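Local coordinates for protein N-acetylmuramoyl-L-alanine amidase XlyA (Bacillus subtilis, PDB 3RDR) that cleaves the amide link between N-acetylmuramoyl residues and L-amino acids in bacterial cell-wall peptidoglycan, here as the zinc-bearing catalytic domain of an autolysin, at residues F61-L74 / K107-L119. Residues are numbered along the deposited sequence; the frame is centred on the assembly and turned at random.
Sequences FTVDDTEIYQHLPL and KATANAQWLIKTL
Leu-115 is the central bump that helix 107-119 presents to the hairpin of strands 61-63 and 68-70. Its two methyls share one face of the Phe-61 ring: CD1 stands over the centre, 4.2 Å above the plane. CD2 makes a CH-pi contact nearer Phe-61 CB and CG, in the groove beside Val-63, 3.8 Å from Val-63 CG2. One turn later Leu-119 CD2 comes obliquely to Phe-61 CE2, 4.0 Å away. Val-63 fills the hollow one turn back: with CG1 anti to the backbone N (chi1 -175°), that methyl enters the dip bounded by Ala-108 O, Asn-111 CB and the Ala-112 backbone, 3.6 Å from Asn-111 CB, while the other branch turns to Leu-115. The axes of strand 61-63 and the helix approach to 9.0 Å. From the second strand, Ile-68 reaches out with CD1 to the edge of the Trp-114 indole, near its plane and 3.7 Å from CZ3. The backbones come nearest at the turn, where Asp-65 CA lies 3.9 Å from Ala-108 CA; the small Ala-108 side chain suits this, its CB lying against the peptide joining Asp-64 to Asp-65. Beside it the Asn-111 amide gives a nearly straight hydrogen bond (165°) from ND2 to Asp-64 O, 3.1 Å away, in the carbonyl plane and on a lone pair. The turn has its own brace, since Asp-64 OD1 accepts from Thr-66 N, an Asx turn, and from Glu-67 N, extending it to an Asx motif. Ile-95 and Ile-97 of the neighbouring strand 92-97 continue the apolar layer. Leucines of the helix against Phe-61, Val-63 and Ile-68 of the sheet exemplify alpha/beta packing: helix 105-122 packs on one face of the mixed sheet in the T7 lysozyme-like fold.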
ATOM      1  N   PHE A  61       0.818  -1.027  -4.026  1.00 20.20           N
ATOM      2  CA  PHE A  61       1.565   0.203  -4.292  1.00 20.52           C
ATOM      3  C   PHE A  61       2.504   0.643  -3.167  1.00 20.53           C
ATOM      4  O   PHE A  61       2.149   0.581  -1.987  1.00 19.43           O
ATOM      5  CB  PHE A  61       0.596   1.370  -4.520  1.00 20.76           C
ATOM      6  CG  PHE A  61      -0.256   1.256  -5.756  1.00 21.96           C
ATOM      7  CD1 PHE A  61       0.271   1.529  -7.012  1.00 21.88           C
ATOM      8  CD2 PHE A  61      -1.612   0.960  -5.648  1.00 22.34           C
ATOM      9  CE1 PHE A  61      -0.543   1.519  -8.144  1.00 22.91           C
ATOM     10  CE2 PHE A  61      -2.433   0.947  -6.776  1.00 22.58           C
ATOM     11  CZ  PHE A  61      -1.894   1.229  -8.025  1.00 21.61           C
ATOM     12  N   THR A  62       3.695   1.094  -3.540  1.00 19.66           N
ATOM     13  CA  THR A  62       4.640   1.633  -2.571  1.00 19.18           C
ATOM     14  C   THR A  62       4.815   3.083  -3.018  1.00 19.80           C
ATOM     15  O   THR A  62       5.081   3.353  -4.193  1.00 18.93           O
ATOM     16  CB  THR A  62       5.994   0.918  -2.578  1.00 18.13           C
ATOM     17  OG1 THR A  62       5.811  -0.455  -2.211  1.00 18.08           O
ATOM     18  CG2 THR A  62       6.933   1.579  -1.556  1.00 16.24           C
ATOM     19  N   VAL A  63       4.644   4.007  -2.081  1.00 18.71           N
ATOM     20  CA  VAL A  63       4.729   5.432  -2.370  1.00 17.99           C
ATOM     21  C   VAL A  63       5.846   6.146  -1.613  1.00 18.62           C
ATOM     22  O   VAL A  63       5.949   6.008  -0.398  1.00 18.74           O
ATOM     23  CB  VAL A  63       3.390   6.141  -1.985  1.00 18.94           C
ATOM     24  CG1 VAL A  63       3.426   7.615  -2.399  1.00 18.75           C
ATOM     25  CG2 VAL A  63       2.205   5.426  -2.618  1.00 16.67           C
ATOM     26  N   ASP A  64       6.699   6.885  -2.323  1.00 20.94           N
ATOM     27  CA  ASP A  64       7.729   7.675  -1.649  1.00 23.13           C
ATOM     28  C   ASP A  64       7.509   9.128  -2.069  1.00 23.22           C
ATOM     29  O   ASP A  64       6.499   9.430  -2.713  1.00 22.48           O
ATOM     30  CB  ASP A  64       9.166   7.196  -1.951  1.00 22.75           C
ATOM     31  CG  ASP A  64       9.549   7.303  -3.411  1.00 25.33           C
ATOM     32  OD1 ASP A  64       9.174   8.293  -4.063  1.00 27.66           O
ATOM     33  OD2 ASP A  64      10.261   6.396  -3.899  1.00 24.70           O
ATOM     34  N   ASP A  65       8.418  10.027  -1.705  1.00 24.46           N
ATOM     35  CA  ASP A  65       8.240  11.442  -2.033  1.00 26.94           C
ATOM     36  C   ASP A  65       8.440  11.802  -3.497  1.00 29.07           C
ATOM     37  O   ASP A  65       8.140  12.922  -3.915  1.00 29.40           O
ATOM     38  CB  ASP A  65       9.161  12.305  -1.158  1.00 27.25           C
ATOM     39  CG  ASP A  65      10.639  12.134  -1.490  1.00 28.37           C
ATOM     40  OD1 ASP A  65      11.010  11.187  -2.218  1.00 29.30           O
ATOM     41  OD2 ASP A  65      11.443  12.953  -0.997  1.00 29.61           O
ATOM     42  N   THR A  66       8.924  10.849  -4.283  1.00 29.04           N
ATOM     43  CA  THR A  66       9.181  11.105  -5.690  1.00 31.45           C
ATOM     44  C   THR A  66       8.258  10.360  -6.647  1.00 31.88           C
ATOM     45  O   THR A  66       7.713  10.951  -7.578  1.00 30.52           O
ATOM     46  CB  THR A  66      10.637  10.745  -6.043  1.00 32.81           C
ATOM     47  OG1 THR A  66      11.524  11.449  -5.164  1.00 35.37           O
ATOM     48  CG2 THR A  66      10.953  11.128  -7.479  1.00 35.01           C
ATOM     49  N   GLU A  67       8.078   9.063  -6.421  1.00 32.30           N
ATOM     50  CA  GLU A  67       7.242   8.272  -7.313  1.00 31.16           C
ATOM     51  C   GLU A  67       6.481   7.149  -6.630  1.00 29.79           C
ATOM     52  O   GLU A  67       6.553   6.978  -5.416  1.00 27.74           O
ATOM     53  CB  GLU A  67       8.109   7.695  -8.426  1.00 33.71           C
ATOM     54  CG  GLU A  67       9.372   7.044  -7.907  1.00 34.80           C
ATOM     55  CD  GLU A  67      10.349   6.734  -9.012  1.00 38.21           C
ATOM     56  OE1 GLU A  67      10.283   7.408 -10.062  1.00 39.61           O
ATOM     57  OE2 GLU A  67      11.190   5.829  -8.826  1.00 39.44           O
ATOM     58  N   ILE A  68       5.761   6.382  -7.444  1.00 28.81           N
ATOM     59  CA  ILE A  68       4.953   5.265  -6.974  1.00 27.18           C
ATOM     60  C   ILE A  68       5.248   4.037  -7.827  1.00 27.58           C
ATOM     61  O   ILE A  68       5.318   4.131  -9.052  1.00 28.32           O
ATOM     62  CB  ILE A  68       3.445   5.588  -7.104  1.00 26.04           C
ATOM     63  CG1 ILE A  68       3.090   6.807  -6.254  1.00 25.33           C
ATOM     64  CG2 ILE A  68       2.609   4.388  -6.677  1.00 26.01           C
ATOM     65  CD1 ILE A  68       1.694   7.333  -6.511  1.00 22.54           C
ATOM     66  N   TYR A  69       5.435   2.894  -7.174  1.00 25.33           N
ATOM     67  CA  TYR A  69       5.690   1.638  -7.866  1.00 24.55           C
ATOM     68  C   TYR A  69       4.527   0.694  -7.589  1.00 24.18           C
ATOM     69  O   TYR A  69       4.029   0.636  -6.465  1.00 23.64           O
ATOM     70  CB  TYR A  69       6.991   0.990  -7.375  1.00 22.89           C
ATOM     71  CG  TYR A  69       8.218   1.357  -8.182  1.00 26.05           C
ATOM     72  CD1 TYR A  69       8.785   2.633  -8.094  1.00 26.35           C
ATOM     73  CD2 TYR A  69       8.803   0.433  -9.050  1.00 24.84           C
ATOM     74  CE1 TYR A  69       9.905   2.977  -8.854  1.00 27.24           C
ATOM     75  CE2 TYR A  69       9.923   0.766  -9.816  1.00 26.58           C
ATOM     76  CZ  TYR A  69      10.467   2.038  -9.713  1.00 27.80           C
ATOM     77  OH  TYR A  69      11.567   2.371 -10.473  1.00 29.90           O
ATOM     78  N   GLN A  70       4.091  -0.031  -8.616  1.00 23.62           N
ATOM     79  CA  GLN A  70       2.993  -0.989  -8.476  1.00 24.58           C
ATOM     80  C   GLN A  70       3.594  -2.385  -8.628  1.00 24.15           C
ATOM     81  O   GLN A  70       4.244  -2.686  -9.627  1.00 23.44           O
ATOM     82  CB  GLN A  70       1.929  -0.757  -9.548  1.00 25.67           C
ATOM     83  CG  GLN A  70       0.615  -1.475  -9.280  1.00 27.31           C
ATOM     84  CD  GLN A  70      -0.356  -1.359 -10.441  1.00 28.03           C
ATOM     85  OE1 GLN A  70      -0.348  -0.370 -11.168  1.00 30.61           O
ATOM     86  NE2 GLN A  70      -1.204  -2.360 -10.610  1.00 26.18           N
ATOM     87  N   HIS A  71       3.358  -3.232  -7.633  1.00 23.46           N
ATOM     88  CA  HIS A  71       3.913  -4.576  -7.610  1.00 22.61           C
ATOM     89  C   HIS A  71       2.923  -5.662  -8.004  1.00 23.20           C
ATOM     90  O   HIS A  71       3.313  -6.794  -8.286  1.00 21.07           O
ATOM     91  CB  HIS A  71       4.432  -4.866  -6.202  1.00 21.81           C
ATOM     92  CG  HIS A  71       5.117  -3.699  -5.562  1.00 21.40           C
ATOM     93  ND1 HIS A  71       6.375  -3.277  -5.934  1.00 21.42           N
ATOM     94  CD2 HIS A  71       4.706  -2.850  -4.589  1.00 18.53           C
ATOM     95  CE1 HIS A  71       6.711  -2.218  -5.217  1.00 22.16           C
ATOM     96  NE2 HIS A  71       5.715  -1.939  -4.395  1.00 21.19           N
ATOM     97  N   LEU A  72       1.643  -5.313  -8.021  1.00 23.71           N
ATOM     98  CA  LEU A  72       0.585  -6.265  -8.331  1.00 23.19           C
ATOM     99  C   LEU A  72      -0.526  -5.603  -9.135  1.00 24.89           C
ATOM    100  O   LEU A  72      -0.774  -4.401  -8.994  1.00 23.94           O
ATOM    101  CB  LEU A  72      -0.022  -6.784  -7.024  1.00 21.32           C
ATOM    102  CG  LEU A  72       0.304  -8.105  -6.320  1.00 25.27           C
ATOM    103  CD1 LEU A  72       1.662  -8.650  -6.693  1.00 27.02           C
ATOM    104  CD2 LEU A  72       0.186  -7.867  -4.824  1.00 22.27           C
ATOM    105  N   PRO A  73      -1.205  -6.376 -10.001  1.00 25.19           N
ATOM    106  CA  PRO A  73      -2.298  -5.801 -10.788  1.00 25.26           C
ATOM    107  C   PRO A  73      -3.466  -5.634  -9.817  1.00 25.19           C
ATOM    108  O   PRO A  73      -3.585  -6.404  -8.863  1.00 24.18           O
ATOM    109  CB  PRO A  73      -2.558  -6.869 -11.853  1.00 26.04           C
ATOM    110  CG  PRO A  73      -2.189  -8.143 -11.153  1.00 26.38           C
ATOM    111  CD  PRO A  73      -0.907  -7.752 -10.443  1.00 25.14           C
ATOM    112  N   LEU A  74      -4.322  -4.644 -10.047  1.00 23.90           N
ATOM    113  CA  LEU A  74      -5.438  -4.408  -9.138  1.00 25.74           C
ATOM    114  C   LEU A  74      -6.560  -5.448  -9.146  1.00 26.70           C
ATOM    115  O   LEU A  74      -7.513  -5.334  -8.373  1.00 28.03           O
ATOM    116  CB  LEU A  74      -6.010  -3.006  -9.372  1.00 26.35           C
ATOM    117  CG  LEU A  74      -4.967  -1.886  -9.249  1.00 27.95           C
ATOM    118  CD1 LEU A  74      -5.673  -0.541  -9.207  1.00 27.46           C
ATOM    119  CD2 LEU A  74      -4.129  -2.081  -7.986  1.00 26.29           C
ATOM    120  N   LYS A 107       5.632  14.855   1.733  1.00 30.29           N
ATOM    121  CA  LYS A 107       5.394  14.777   0.300  1.00 31.56           C
ATOM    122  C   LYS A 107       5.055  13.356  -0.153  1.00 31.04           C
ATOM    123  O   LYS A 107       4.475  13.164  -1.221  1.00 31.24           O
ATOM    124  CB  LYS A 107       6.620  15.297  -0.455  1.00 34.51           C
ATOM    125  CG  LYS A 107       6.450  15.324  -1.961  1.00 40.39           C
ATOM    126  CD  LYS A 107       6.885  16.664  -2.553  1.00 44.27           C
ATOM    127  CE  LYS A 107       8.371  16.928  -2.347  1.00 47.15           C
ATOM    128  NZ  LYS A 107       8.781  18.247  -2.925  1.00 48.41           N
ATOM    129  N   ALA A 108       5.430  12.365   0.649  1.00 29.66           N
ATOM    130  CA  ALA A 108       5.126  10.977   0.320  1.00 27.86           C
ATOM    131  C   ALA A 108       3.665  10.764   0.688  1.00 26.66           C
ATOM    132  O   ALA A 108       2.933  10.045   0.013  1.00 25.14           O
ATOM    133  CB  ALA A 108       6.012  10.032   1.121  1.00 24.66           C
ATOM    134  N   THR A 109       3.251  11.408   1.773  1.00 29.09           N
ATOM    135  CA  THR A 109       1.881  11.317   2.249  1.00 29.66           C
ATOM    136  C   THR A 109       0.950  11.989   1.250  1.00 31.24           C
ATOM    137  O   THR A 109      -0.131  11.477   0.955  1.00 31.90           O
ATOM    138  CB  THR A 109       1.735  11.989   3.623  1.00 29.13           C
ATOM    139  OG1 THR A 109       2.466  11.235   4.598  1.00 25.82           O
ATOM    140  CG2 THR A 109       0.273  12.060   4.036  1.00 27.49           C
ATOM    141  N   ALA A 110       1.381  13.132   0.726  1.00 32.10           N
ATOM    142  CA  ALA A 110       0.593  13.875  -0.247  1.00 32.84           C
ATOM    143  C   ALA A 110       0.414  13.046  -1.509  1.00 32.98           C
ATOM    144  O   ALA A 110      -0.660  13.038  -2.111  1.00 32.87           O
ATOM    145  CB  ALA A 110       1.281  15.191  -0.584  1.00 33.92           C
ATOM    146  N   ASN A 111       1.477  12.354  -1.914  1.00 32.96           N
ATOM    147  CA  ASN A 111       1.419  11.516  -3.104  1.00 32.79           C
ATOM    148  C   ASN A 111       0.475  10.339  -2.881  1.00 31.63           C
ATOM    149  O   ASN A 111      -0.218   9.906  -3.802  1.00 30.91           O
ATOM    150  CB  ASN A 111       2.813  10.998  -3.473  1.00 33.58           C
ATOM    151  CG  ASN A 111       3.740  12.102  -3.951  1.00 36.60           C
ATOM    152  OD1 ASN A 111       3.286  13.119  -4.478  1.00 37.32           O
ATOM    153  ND2 ASN A 111       5.044  11.900  -3.787  1.00 34.65           N
ATOM    154  N   ALA A 112       0.453   9.827  -1.652  1.00 30.57           N
ATOM    155  CA  ALA A 112      -0.405   8.704  -1.303  1.00 30.47           C
ATOM    156  C   ALA A 112      -1.871   9.130  -1.291  1.00 30.79           C
ATOM    157  O   ALA A 112      -2.751   8.358  -1.677  1.00 29.55           O
ATOM    158  CB  ALA A 112      -0.011   8.147   0.057  1.00 29.23           C
ATOM    159  N   GLN A 113      -2.132  10.354  -0.839  1.00 30.06           N
ATOM    160  CA  GLN A 113      -3.499  10.866  -0.795  1.00 30.03           C
ATOM    161  C   GLN A 113      -4.002  11.056  -2.221  1.00 29.67           C
ATOM    162  O   GLN A 113      -5.172  10.808  -2.512  1.00 30.83           O
ATOM    163  CB  GLN A 113      -3.551  12.184  -0.010  1.00 30.09           C
ATOM    164  CG  GLN A 113      -3.257  11.997   1.472  1.00 28.05           C
ATOM    165  CD  GLN A 113      -3.122  13.304   2.234  1.00 29.74           C
ATOM    166  OE1 GLN A 113      -2.367  14.188   1.839  1.00 30.51           O
ATOM    167  NE2 GLN A 113      -3.841  13.421   3.342  1.00 29.17           N
ATOM    168  N   TRP A 114      -3.119  11.481  -3.116  1.00 29.95           N
ATOM    169  CA  TRP A 114      -3.500  11.655  -4.511  1.00 30.86           C
ATOM    170  C   TRP A 114      -3.858  10.290  -5.102  1.00 30.60           C
ATOM    171  O   TRP A 114      -4.877  10.136  -5.773  1.00 31.68           O
ATOM    172  CB  TRP A 114      -2.354  12.263  -5.319  1.00 33.55           C
ATOM    173  CG  TRP A 114      -2.575  12.124  -6.797  1.00 37.07           C
ATOM    174  CD1 TRP A 114      -3.420  12.863  -7.575  1.00 37.19           C
ATOM    175  CD2 TRP A 114      -2.018  11.116  -7.653  1.00 38.97           C
ATOM    176  NE1 TRP A 114      -3.429  12.375  -8.862  1.00 38.96           N
ATOM    177  CE2 TRP A 114      -2.577  11.304  -8.938  1.00 39.44           C
ATOM    178  CE3 TRP A 114      -1.103  10.071  -7.459  1.00 38.64           C
ATOM    179  CZ2 TRP A 114      -2.254  10.483 -10.023  1.00 39.95           C
ATOM    180  CZ3 TRP A 114      -0.782   9.254  -8.538  1.00 39.88           C
ATOM    181  CH2 TRP A 114      -1.356   9.466  -9.804  1.00 41.01           C
ATOM    182  N   LEU A 115      -3.003   9.303  -4.851  1.00 29.59           N
ATOM    183  CA  LEU A 115      -3.226   7.947  -5.341  1.00 28.40           C
ATOM    184  C   LEU A 115      -4.553   7.397  -4.823  1.00 27.49           C
ATOM    185  O   LEU A 115      -5.346   6.843  -5.583  1.00 27.17           O
ATOM    186  CB  LEU A 115      -2.084   7.027  -4.893  1.00 25.32           C
ATOM    187  CG  LEU A 115      -2.236   5.523  -5.157  1.00 25.51           C
ATOM    188  CD1 LEU A 115      -2.338   5.270  -6.655  1.00 23.60           C
ATOM    189  CD2 LEU A 115      -1.040   4.772  -4.573  1.00 23.11           C
ATOM    190  N   ILE A 116      -4.791   7.554  -3.527  1.00 28.71           N
ATOM    191  CA  ILE A 116      -6.016   7.060  -2.918  1.00 29.45           C
ATOM    192  C   ILE A 116      -7.260   7.713  -3.517  1.00 32.70           C
ATOM    193  O   ILE A 116      -8.261   7.038  -3.756  1.00 32.12           O
ATOM    194  CB  ILE A 116      -5.984   7.267  -1.392  1.00 29.37           C
ATOM    195  CG1 ILE A 116      -4.899   6.367  -0.785  1.00 29.21           C
ATOM    196  CG2 ILE A 116      -7.342   6.940  -0.780  1.00 27.33           C
ATOM    197  CD1 ILE A 116      -4.641   6.612   0.682  1.00 28.38           C
ATOM    198  N   LYS A 117      -7.200   9.019  -3.765  1.00 34.85           N
ATOM    199  CA  LYS A 117      -8.335   9.724  -4.356  1.00 37.20           C
ATOM    200  C   LYS A 117      -8.635   9.141  -5.735  1.00 37.04           C
ATOM    201  O   LYS A 117      -9.791   8.916  -6.090  1.00 37.91           O
ATOM    202  CB  LYS A 117      -8.032  11.218  -4.507  1.00 39.91           C
ATOM    203  CG  LYS A 117      -9.084  11.962  -5.325  1.00 42.67           C
ATOM    204  CD  LYS A 117      -8.460  13.045  -6.195  1.00 46.85           C
ATOM    205  CE  LYS A 117      -8.209  14.328  -5.421  1.00 49.18           C
ATOM    206  NZ  LYS A 117      -9.481  15.060  -5.133  1.00 50.77           N
ATOM    207  N   THR A 118      -7.579   8.912  -6.507  1.00 36.22           N
ATOM    208  CA  THR A 118      -7.699   8.357  -7.848  1.00 36.94           C
ATOM    209  C   THR A 118      -8.286   6.945  -7.816  1.00 37.42           C
ATOM    210  O   THR A 118      -9.132   6.598  -8.637  1.00 37.79           O
ATOM    211  CB  THR A 118      -6.325   8.308  -8.537  1.00 37.35           C
ATOM    212  OG1 THR A 118      -5.737   9.615  -8.518  1.00 37.64           O
ATOM    213  CG2 THR A 118      -6.467   7.841  -9.977  1.00 37.48           C
ATOM    214  N   LEU A 119      -7.828   6.136  -6.864  1.00 36.80           N
ATOM    215  CA  LEU A 119      -8.304   4.766  -6.708  1.00 35.26           C
ATOM    216  C   LEU A 119      -9.785   4.735  -6.315  1.00 35.44           C
ATOM    217  O   LEU A 119     -10.553   3.913  -6.817  1.00 33.90           O
ATOM    218  CB  LEU A 119      -7.465   4.049  -5.646  1.00 33.73           C
ATOM    219  CG  LEU A 119      -6.387   3.037  -6.061  1.00 35.35           C
ATOM    220  CD1 LEU A 119      -5.835   3.336  -7.446  1.00 33.58           C
ATOM    221  CD2 LEU A 119      -5.278   3.053  -5.012  1.00 32.67           C
TER